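Putative cell invasion protein with MAC/Perforin domain (Bacteroides thetaiotaomicron VPI-5482, PDB 3KK7) is of unknown function but belongs to the membrane-attack complex/perforin family, whose best-known members assemble into membrane pores. Local coordinates at residues K182-Y187 / F349-N354; I489-N494 / V527-L532; L162-V167 / A249-K254. One frame throughout, in Å; residues are numbered along the deposited sequence.

Contact 1 (K182-Y187 / F349-N354). With EDO (1,2-ethanediol), chain E.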
loop_
_atom_site.group_PDB
_atom_site.type_symbol
_atom_site.label_atom_id
_atom_site.label_comp_id
_atom_site.label_asym_id
_atom_site.label_seq_id
_atom_site.Cartn_x
_atom_site.Cartn_y
_atom_site.Cartn_z
ATOM N N LYS A 182 9.743 -4.871 -15.016
ATOM C CA LYS A 182 11.164 -5.187 -14.961
ATOM C C LYS A 182 11.676 -4.988 -13.554
ATOM O O LYS A 182 12.449 -5.833 -13.060
ATOM C CB LYS A 182 11.980 -4.281 -15.878
ATOM C CG LYS A 182 12.212 -4.817 -17.241
ATOM C CD LYS A 182 13.615 -4.542 -17.710
ATOM C CE LYS A 182 13.855 -5.292 -18.959
ATOM N NZ LYS A 182 13.780 -6.792 -18.806
ATOM N N ILE A 183 11.255 -3.875 -12.918
ATOM C CA ILE A 183 11.703 -3.553 -11.554
ATOM C C ILE A 183 11.225 -4.631 -10.583
ATOM O O ILE A 183 12.004 -5.118 -9.758
ATOM C CB ILE A 183 11.235 -2.183 -11.123
ATOM C CG1 ILE A 183 11.952 -1.111 -11.921
ATOM C CG2 ILE A 183 11.494 -1.928 -9.635
ATOM C CD1 ILE A 183 11.484 0.333 -11.601
ATOM N N ALA A 184 9.960 -5.022 -10.728
ATOM C CA ALA A 184 9.334 -6.054 -9.876
ATOM C C ALA A 184 10.102 -7.378 -9.940
ATOM O O ALA A 184 10.461 -7.959 -8.895
ATOM C CB ALA A 184 7.857 -6.260 -10.246
ATOM N N ALA A 185 10.377 -7.809 -11.169
ATOM C CA ALA A 185 11.117 -9.042 -11.483
ATOM C C ALA A 185 12.530 -9.144 -10.903
ATOM O O ALA A 185 12.930 -10.226 -10.427
ATOM C CB ALA A 185 11.195 -9.204 -13.044
ATOM N N ASP A 186 13.277 -8.039 -10.951
ATOM C CA ASP A 186 14.726 -8.080 -10.711
ATOM C C ASP A 186 15.361 -6.971 -9.852
ATOM O O ASP A 186 16.473 -7.132 -9.435
ATOM C CB ASP A 186 15.437 -8.103 -12.076
ATOM C CG ASP A 186 15.490 -9.499 -12.701
ATOM O OD1 ASP A 186 16.200 -10.355 -12.137
ATOM O OD2 ASP A 186 14.859 -9.749 -13.755
ATOM N N TYR A 187 14.669 -5.871 -9.558
ATOM C CA TYR A 187 15.307 -4.734 -8.899
ATOM C C TYR A 187 14.716 -4.310 -7.537
ATOM O O TYR A 187 14.950 -3.185 -7.059
ATOM C CB TYR A 187 15.359 -3.564 -9.887
ATOM C CG TYR A 187 16.220 -3.915 -11.076
ATOM C CD1 TYR A 187 17.610 -3.775 -11.015
ATOM C CD2 TYR A 187 15.666 -4.464 -12.232
ATOM C CE1 TYR A 187 18.423 -4.144 -12.059
ATOM C CE2 TYR A 187 16.489 -4.834 -13.297
ATOM C CZ TYR A 187 17.872 -4.659 -13.194
ATOM O OH TYR A 187 18.697 -4.979 -14.247
ATOM N N PHE A 349 4.621 -2.801 -7.880
ATOM C CA PHE A 349 6.024 -3.223 -7.792
ATOM C C PHE A 349 6.270 -4.696 -7.503
ATOM O O PHE A 349 7.393 -5.079 -7.211
ATOM C CB PHE A 349 6.746 -2.333 -6.773
ATOM C CG PHE A 349 6.861 -0.935 -7.250
ATOM C CD1 PHE A 349 5.783 -0.091 -7.184
ATOM C CD2 PHE A 349 8.011 -0.498 -7.867
ATOM C CE1 PHE A 349 5.865 1.164 -7.684
ATOM C CE2 PHE A 349 8.089 0.771 -8.386
ATOM C CZ PHE A 349 7.026 1.602 -8.295
ATOM N N ILE A 350 5.227 -5.517 -7.612
ATOM C CA ILE A 350 5.318 -6.956 -7.350
ATOM C C ILE A 350 4.618 -7.720 -8.447
ATOM O O ILE A 350 3.714 -7.196 -9.094
ATOM C CB ILE A 350 4.765 -7.330 -5.948
ATOM C CG1 ILE A 350 3.333 -6.857 -5.754
ATOM C CG2 ILE A 350 5.604 -6.711 -4.848
ATOM C CD1 ILE A 350 2.812 -7.171 -4.391
ATOM N N LEU A 351 5.066 -8.948 -8.678
ATOM C CA LEU A 351 4.548 -9.769 -9.770
ATOM C C LEU A 351 3.377 -10.660 -9.376
ATOM O O LEU A 351 2.579 -11.055 -10.238
ATOM C CB LEU A 351 5.654 -10.683 -10.294
ATOM C CG LEU A 351 6.873 -10.034 -10.881
ATOM C CD1 LEU A 351 7.856 -11.119 -11.195
ATOM C CD2 LEU A 351 6.460 -9.277 -12.124
ATOM N N GLU A 352 3.294 -10.983 -8.089
ATOM C CA GLU A 352 2.384 -11.991 -7.575
ATOM C C GLU A 352 0.938 -11.493 -7.549
ATOM O O GLU A 352 0.575 -10.614 -6.756
ATOM C CB GLU A 352 2.814 -12.409 -6.146
ATOM C CG GLU A 352 4.224 -13.034 -6.035
ATOM C CD GLU A 352 5.396 -12.033 -5.992
ATOM O OE1 GLU A 352 5.201 -10.791 -5.997
ATOM O OE2 GLU A 352 6.547 -12.507 -5.963
ATOM N N GLU A 353 0.108 -12.102 -8.385
ATOM C CA GLU A 353 -1.341 -11.810 -8.446
ATOM C C GLU A 353 -2.021 -11.701 -7.080
ATOM O O GLU A 353 -2.762 -10.761 -6.814
ATOM C CB GLU A 353 -2.043 -12.932 -9.229
ATOM C CG GLU A 353 -3.065 -12.453 -10.260
ATOM C CD GLU A 353 -2.462 -11.468 -11.254
ATOM O OE1 GLU A 353 -1.473 -11.826 -11.964
ATOM O OE2 GLU A 353 -2.982 -10.322 -11.279
ATOM N N ASN A 354 -1.785 -12.694 -6.225
ATOM C CA ASN A 354 -2.432 -12.747 -4.916
ATOM C C ASN A 354 -1.940 -11.686 -3.955
ATOM O O ASN A 354 -2.729 -11.193 -3.143
ATOM C CB ASN A 354 -2.341 -14.133 -4.258
ATOM C CG ASN A 354 -0.927 -14.698 -4.248
ATOM O OD1 ASN A 354 -0.144 -14.482 -5.184
ATOM N ND2 ASN A 354 -0.616 -15.469 -3.218
HETATM C C1 EDO E . 17.189 -7.481 -16.141
HETATM O O1 EDO E . 17.539 -6.093 -16.132
HETATM C C2 EDO E . 16.083 -7.719 -17.161
HETATM O O2 EDO E . 16.615 -7.793 -18.493
#

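Contact 2 (I489-N494 / V527-L532)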
loop_
_atom_site.group_PDB
_atom_site.type_symbol
_atom_site.label_atom_id
_atom_site.label_comp_id
_atom_site.label_asym_id
_atom_site.label_seq_id
_atom_site.Cartn_x
_atom_site.Cartn_y
_atom_site.Cartn_z
ATOM N N ILE A 489 14.194 -15.850 -5.525
ATOM C CA ILE A 489 12.846 -16.392 -5.539
ATOM C C ILE A 489 12.844 -17.610 -6.443
ATOM O O ILE A 489 13.476 -17.615 -7.511
ATOM C CB ILE A 489 11.811 -15.355 -6.024
ATOM C CG1 ILE A 489 11.838 -14.138 -5.081
ATOM C CG2 ILE A 489 10.423 -15.974 -6.090
ATOM C CD1 ILE A 489 10.955 -13.005 -5.497
ATOM N N TRP A 490 12.172 -18.658 -5.982
ATOM C CA TRP A 490 11.938 -19.835 -6.790
ATOM C C TRP A 490 10.638 -19.593 -7.516
ATOM O O TRP A 490 9.686 -19.089 -6.924
ATOM C CB TRP A 490 11.818 -21.091 -5.934
ATOM C CG TRP A 490 13.131 -21.714 -5.562
ATOM C CD1 TRP A 490 13.714 -21.699 -4.335
ATOM C CD2 TRP A 490 14.005 -22.466 -6.414
ATOM N NE1 TRP A 490 14.902 -22.383 -4.366
ATOM C CE2 TRP A 490 15.111 -22.864 -5.627
ATOM C CE3 TRP A 490 13.961 -22.853 -7.758
ATOM C CZ2 TRP A 490 16.178 -23.618 -6.142
ATOM C CZ3 TRP A 490 15.028 -23.614 -8.274
ATOM C CH2 TRP A 490 16.115 -23.981 -7.465
ATOM N N TYR A 491 10.622 -19.901 -8.805
ATOM C CA TYR A 491 9.410 -19.829 -9.607
ATOM C C TYR A 491 9.188 -21.228 -10.166
ATOM O O TYR A 491 10.012 -21.738 -10.948
ATOM C CB TYR A 491 9.542 -18.804 -10.729
ATOM C CG TYR A 491 9.675 -17.394 -10.258
ATOM C CD1 TYR A 491 8.550 -16.644 -9.962
ATOM C CD2 TYR A 491 10.915 -16.798 -10.103
ATOM C CE1 TYR A 491 8.647 -15.321 -9.515
ATOM C CE2 TYR A 491 11.020 -15.471 -9.657
ATOM C CZ TYR A 491 9.872 -14.751 -9.366
ATOM O OH TYR A 491 9.925 -13.458 -8.926
ATOM N N ILE A 492 8.109 -21.855 -9.688
ATOM C CA ILE A 492 7.677 -23.175 -10.130
ATOM C C ILE A 492 6.513 -22.954 -11.086
ATOM O O ILE A 492 5.497 -22.374 -10.711
ATOM C CB ILE A 492 7.282 -24.065 -8.948
ATOM C CG1 ILE A 492 8.422 -24.049 -7.926
ATOM C CG2 ILE A 492 7.009 -25.476 -9.409
ATOM C CD1 ILE A 492 8.343 -25.133 -6.855
ATOM N N TYR A 493 6.686 -23.384 -12.331
ATOM C CA TYR A 493 5.769 -23.017 -13.397
ATOM C C TYR A 493 5.358 -24.215 -14.200
ATOM O O TYR A 493 6.137 -25.144 -14.382
ATOM C CB TYR A 493 6.399 -21.967 -14.324
ATOM C CG TYR A 493 7.584 -22.442 -15.140
ATOM C CD1 TYR A 493 8.859 -22.485 -14.584
ATOM C CD2 TYR A 493 7.432 -22.805 -16.484
ATOM C CE1 TYR A 493 9.953 -22.885 -15.331
ATOM C CE2 TYR A 493 8.521 -23.223 -17.247
ATOM C CZ TYR A 493 9.778 -23.265 -16.664
ATOM O OH TYR A 493 10.859 -23.689 -17.403
ATOM N N ASN A 494 4.108 -24.171 -14.653
ATOM C CA ASN A 494 3.515 -25.204 -15.496
ATOM C C ASN A 494 3.389 -24.670 -16.924
ATOM O O ASN A 494 2.480 -23.880 -17.209
ATOM C CB ASN A 494 2.144 -25.587 -14.952
ATOM C CG ASN A 494 1.527 -26.760 -15.687
ATOM O OD1 ASN A 494 1.517 -26.810 -16.922
ATOM N ND2 ASN A 494 0.995 -27.703 -14.928
ATOM N N VAL A 527 13.496 -19.983 -17.448
ATOM C CA VAL A 527 12.777 -19.192 -18.432
ATOM C C VAL A 527 13.066 -17.763 -17.998
ATOM O O VAL A 527 13.398 -17.537 -16.835
ATOM C CB VAL A 527 11.289 -19.542 -18.449
ATOM C CG1 VAL A 527 10.491 -18.493 -19.167
ATOM C CG2 VAL A 527 11.104 -20.905 -19.121
ATOM N N THR A 528 13.033 -16.819 -18.930
ATOM C CA THR A 528 13.376 -15.438 -18.611
ATOM C C THR A 528 12.235 -14.834 -17.799
ATOM O O THR A 528 11.074 -15.275 -17.904
ATOM C CB THR A 528 13.589 -14.585 -19.864
ATOM O OG1 THR A 528 12.352 -14.490 -20.581
ATOM C CG2 THR A 528 14.688 -15.176 -20.751
HETATM N N MSE A 529 12.562 -13.827 -16.989
HETATM C CA MSE A 529 11.556 -13.207 -16.166
HETATM C C MSE A 529 10.448 -12.620 -17.022
HETATM O O MSE A 529 9.269 -12.719 -16.669
HETATM C CB MSE A 529 12.157 -12.129 -15.261
HETATM C CG MSE A 529 12.991 -12.676 -14.109
HETATM SE SE MSE A 529 12.091 -13.999 -12.985
HETATM C CE MSE A 529 10.819 -12.851 -12.065
ATOM N N THR A 530 10.811 -12.041 -18.162
ATOM C CA THR A 530 9.828 -11.319 -18.961
ATOM C C THR A 530 8.834 -12.333 -19.506
ATOM O O THR A 530 7.641 -12.073 -19.491
ATOM C CB THR A 530 10.463 -10.420 -20.081
ATOM O OG1 THR A 530 10.977 -11.237 -21.125
ATOM C CG2 THR A 530 11.610 -9.548 -19.567
ATOM N N THR A 531 9.319 -13.509 -19.922
ATOM C CA THR A 531 8.439 -14.604 -20.366
ATOM C C THR A 531 7.514 -15.020 -19.230
ATOM O O THR A 531 6.304 -15.186 -19.415
ATOM C CB THR A 531 9.249 -15.832 -20.876
ATOM O OG1 THR A 531 9.834 -15.512 -22.143
ATOM C CG2 THR A 531 8.368 -17.100 -21.015
ATOM N N LEU A 532 8.065 -15.155 -18.039
ATOM C CA LEU A 532 7.255 -15.568 -16.908
ATOM C C LEU A 532 6.093 -14.608 -16.674
ATOM O O LEU A 532 4.931 -15.003 -16.699
ATOM C CB LEU A 532 8.117 -15.676 -15.653
ATOM C CG LEU A 532 7.564 -16.585 -14.559
ATOM C CD1 LEU A 532 7.376 -18.022 -15.127
ATOM C CD2 LEU A 532 8.503 -16.549 -13.327
#

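Contact 3 (L162-V167 / A249-K254)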
loop_
_atom_site.group_PDB
_atom_site.type_symbol
_atom_site.label_atom_id
_atom_site.label_comp_id
_atom_site.label_asym_id
_atom_site.label_seq_id
_atom_site.Cartn_x
_atom_site.Cartn_y
_atom_site.Cartn_z
ATOM N N LEU A 162 -1.039 25.629 6.087
ATOM C CA LEU A 162 -0.301 26.535 5.200
ATOM C C LEU A 162 0.929 25.800 4.723
ATOM O O LEU A 162 1.494 24.999 5.475
ATOM C CB LEU A 162 0.089 27.844 5.923
ATOM C CG LEU A 162 0.933 28.936 5.243
ATOM C CD1 LEU A 162 0.258 29.487 3.993
ATOM C CD2 LEU A 162 1.260 30.115 6.207
ATOM N N SER A 163 1.324 26.052 3.475
ATOM C CA SER A 163 2.573 25.530 2.950
ATOM C C SER A 163 3.376 26.620 2.266
ATOM O O SER A 163 2.862 27.372 1.435
ATOM C CB SER A 163 2.337 24.374 1.993
ATOM O OG SER A 163 3.550 23.672 1.777
ATOM N N ILE A 164 4.640 26.712 2.642
ATOM C CA ILE A 164 5.542 27.721 2.121
ATOM C C ILE A 164 6.723 26.927 1.633
ATOM O O ILE A 164 7.391 26.274 2.443
ATOM C CB ILE A 164 5.966 28.709 3.235
ATOM C CG1 ILE A 164 4.729 29.432 3.764
ATOM C CG2 ILE A 164 7.022 29.704 2.739
ATOM C CD1 ILE A 164 5.013 30.493 4.775
ATOM N N GLU A 165 6.964 26.964 0.326
ATOM C CA GLU A 165 7.955 26.087 -0.308
ATOM C C GLU A 165 8.922 26.841 -1.206
ATOM O O GLU A 165 8.511 27.621 -2.089
ATOM C CB GLU A 165 7.248 25.023 -1.159
ATOM C CG GLU A 165 6.267 24.229 -0.371
ATOM C CD GLU A 165 5.639 23.067 -1.114
ATOM O OE1 GLU A 165 5.502 23.085 -2.367
ATOM O OE2 GLU A 165 5.256 22.134 -0.398
ATOM N N VAL A 166 10.208 26.614 -0.991
ATOM C CA VAL A 166 11.181 27.038 -1.972
ATOM C C VAL A 166 11.542 25.774 -2.753
ATOM O O VAL A 166 12.067 24.803 -2.201
ATOM C CB VAL A 166 12.362 27.697 -1.343
ATOM C CG1 VAL A 166 13.334 28.161 -2.448
ATOM C CG2 VAL A 166 11.875 28.856 -0.529
ATOM N N VAL A 167 11.178 25.764 -4.026
ATOM C CA VAL A 167 11.297 24.564 -4.817
ATOM C C VAL A 167 12.523 24.705 -5.684
ATOM O O VAL A 167 12.736 25.726 -6.364
ATOM C CB VAL A 167 10.021 24.273 -5.625
ATOM C CG1 VAL A 167 10.214 23.064 -6.512
ATOM C CG2 VAL A 167 8.851 24.066 -4.667
ATOM N N ALA A 249 -3.869 36.417 6.669
ATOM C CA ALA A 249 -3.401 37.568 7.442
ATOM C C ALA A 249 -2.322 37.198 8.462
ATOM O O ALA A 249 -1.843 38.069 9.194
ATOM C CB ALA A 249 -4.565 38.248 8.161
ATOM N N SER A 250 -1.920 35.928 8.493
ATOM C CA SER A 250 -1.108 35.405 9.594
ATOM C C SER A 250 0.304 35.024 9.245
ATOM O O SER A 250 0.970 34.367 10.041
ATOM C CB SER A 250 -1.800 34.194 10.210
ATOM O OG SER A 250 -2.950 34.632 10.897
ATOM N N TYR A 251 0.777 35.422 8.069
ATOM C CA TYR A 251 2.174 35.222 7.759
ATOM C C TYR A 251 2.625 36.311 6.831
ATOM O O TYR A 251 1.814 37.006 6.267
ATOM C CB TYR A 251 2.409 33.828 7.184
ATOM C CG TYR A 251 2.032 33.697 5.757
ATOM C CD1 TYR A 251 0.726 33.397 5.395
ATOM C CD2 TYR A 251 2.978 33.878 4.751
ATOM C CE1 TYR A 251 0.353 33.281 4.070
ATOM C CE2 TYR A 251 2.616 33.770 3.405
ATOM C CZ TYR A 251 1.297 33.473 3.074
ATOM O OH TYR A 251 0.928 33.356 1.759
ATOM N N GLU A 252 3.929 36.476 6.696
ATOM C CA GLU A 252 4.457 37.462 5.794
ATOM C C GLU A 252 5.662 36.913 5.042
ATOM O O GLU A 252 6.618 36.442 5.644
ATOM C CB GLU A 252 4.829 38.733 6.554
ATOM C CG GLU A 252 4.785 39.961 5.674
ATOM C CD GLU A 252 5.286 41.206 6.371
ATOM O OE1 GLU A 252 6.494 41.250 6.694
ATOM O OE2 GLU A 252 4.477 42.132 6.585
ATOM N N TRP A 253 5.592 36.959 3.719
ATOM C CA TRP A 253 6.737 36.663 2.874
ATOM C C TRP A 253 7.010 37.916 2.028
ATOM O O TRP A 253 6.347 38.137 1.016
ATOM C CB TRP A 253 6.464 35.425 2.005
ATOM C CG TRP A 253 7.703 34.755 1.456
ATOM C CD1 TRP A 253 8.984 35.241 1.470
ATOM C CD2 TRP A 253 7.769 33.500 0.763
ATOM N NE1 TRP A 253 9.838 34.355 0.859
ATOM C CE2 TRP A 253 9.123 33.280 0.418
ATOM C CE3 TRP A 253 6.822 32.530 0.422
ATOM C CZ2 TRP A 253 9.550 32.145 -0.256
ATOM C CZ3 TRP A 253 7.248 31.396 -0.249
ATOM C CH2 TRP A 253 8.606 31.212 -0.575
ATOM N N LYS A 254 7.940 38.763 2.485
ATOM C CA LYS A 254 8.375 39.940 1.714
ATOM C C LYS A 254 9.425 39.524 0.703
ATOM O O LYS A 254 10.370 38.831 1.071
ATOM C CB LYS A 254 9.037 40.986 2.596
ATOM C CG LYS A 254 8.151 41.695 3.588
ATOM C CD LYS A 254 8.738 43.091 3.925
ATOM C CE LYS A 254 8.579 43.439 5.386
ATOM N NZ LYS A 254 9.548 42.649 6.197
#

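Contact 1 (K182-Y187 / F349-N354)
The last turn of helix 177-186 meets the loop that runs into helix 353-363, a buried junction where the MACPF part meets the C-terminal D3 part. Ala184 points toward the loop and sits at its closest approach. Its methyl CB rests 3.3 Å from the carbonyl Phe349 O, and the same oxygen receives a CA-H...O contact from Ala184 CA at 3.4 Å, so the small side chain lets helix and loop backbone come close. Ile183 runs alongside Phe349, its CG2 meeting the ring edge, 4.2 Å from Phe349 CD2. Farther along the loop Leu351, CG anti to its carbonyl carbon (chi1 -62°), splits its methyls between two alanines: CD2 reaches Ala184 CB at 3.8 Å and CD1 reaches Ala185 CA at 3.9 Å. Glu352 holds the N-cap position of helix 353-363; its OE1 accepts a weak bond from Leu351 N, while OE2 is hydrogen-bonded to Tyr197 OH. Asp186 OD1 is hydrogen-bonded to Asn484 ND2 and Asn486 ND2, a tie to the D3 part. Tyr187 packs on Leu85 and Arg88 of helix 82-88, with Lys182 O in the plane of its ring at the edge. Its OH makes a very short hydrogen bond, 2.5 Å, to O1 of a 1,2-ethanediol probably taken from the crystallisation liquor, which Tyr89 OH also binds. An alanine in place of Tyr187 removes the ring and hydroxyl, and would probably loosen the packing of this helix end on helix 82-88 and weaken the hold on the diol.

Contact 2 (I489-N494 / V527-L532)
Aromatic contacts come first: two tyrosines of strand 489-494, Tyr491 and Tyr493, project from the same side of the strand onto the start of helix 529-535. Met529, a selenomethionine, makes a Met-aromatic contact, its SE 4.4 Å from the centroid of the Tyr491 ring and 36° off the ring normal. The chain is bent at chi2 and chi3, which curls CE back along the tyrosine to 3.3 Å from Tyr491 OH. Leu532 CD2 lies over one face, on the side from which Met529 approaches, 3.4 Å from Tyr491 CD1, while Ile489 CG2 covers the opposite face near the rim, so the ring is sandwiched between aliphatic groups. Plain apolar packing continues at Tyr493. Its CB meets Leu532 CD1 at 4.1 Å, and Val527 CG2 crosses obliquely at its far end, 3.7 Å from Tyr493 CZ. Among polar contacts, the Tyr493 hydroxyl is hydrogen-bonded to Lys525 O, in the loop leading to the helix, which pins the ring's tip. The helix start is capped by Thr528, whose OG1 accepts from Thr531 N at 3.3 Å with an N-H...O angle of 159°, and from Thr531 OG1 as well. In the D3 part of the chain, the strand is paired with strands 480-484 and 499-504, and the helix packs on this sheet while Met529 also touches Ala185 and Asp186 of helix 177-186.

Contact 3 (L162-V167 / A249-K254)
Ser250 leads from helix 236-249 into the short strand 251-254, its OG hydrogen-bonded back to Ala246 O. Tyr251 is the first residue of the strand to reach across to strand 162-167. Its CG takes the crowded position between backbone N and carbonyl carbon (chi1 78°), and two aliphatic chains approach obliquely from one side of the ring: Leu162 CD2 lies 3.4 Å from Tyr251 CD1, and Ile164 CD1 lies 3.9 Å from Tyr251 CD2. Glu252 points away from the contact and makes a salt bridge with Lys254, NZ to OE1 at 3.4 Å. Between them Trp253 turns inward, CG anti to its backbone N (chi1 -160°), and carries the six-membered part of the indole across to strand 157-173. Ile164 CG2 comes within 3.4 Å of Trp253 CZ3, the two side chains running antiparallel past one another. Val166 CG2 touches Trp253 CH2 at 4.0 Å, and Glu165 O lies in the ring plane at its edge, 3.9 Å from the same CH2. Leu272 of strand 271-274 touches both Ile164 and Trp253, and Thr101 and Thr103 of strand 93-108 also meet the indole.

The strands run nearly parallel, at 20°, with axes 10.5 Å apart, so two sheets pack through their side chains. The elements between strands 220-230 and 288-298 probably correspond to the second helical cluster, which in pore-forming relatives refolds into membrane hairpins. Because no hydrogen bond joins the two segments, parting them would cost mainly apolar packing, consistent with such a rearrangement.

Contacts 1 and 2 touch, their centres 12 Å apart, although one belongs to the MACPF part of the chain and the other to the D3 part. Met529 bridges them: its CG lies 3.5 Å from Asp186 OD2, and its CE lies 3.5 Å from Leu351 CD1. The ethanediol beside Tyr187, probably from the crystallisation liquor, is not evidence of an active site. Contact 3 lies far off, its centre 41 Å from that of contact 1 and 53 Å from that of contact 2, on the opposite side of the chain's centre from contact 2. Strand 157-173, which carries one half of contact 3, leads directly into helix 177-186 of contact 1, so the distant regions are consecutive in sequence.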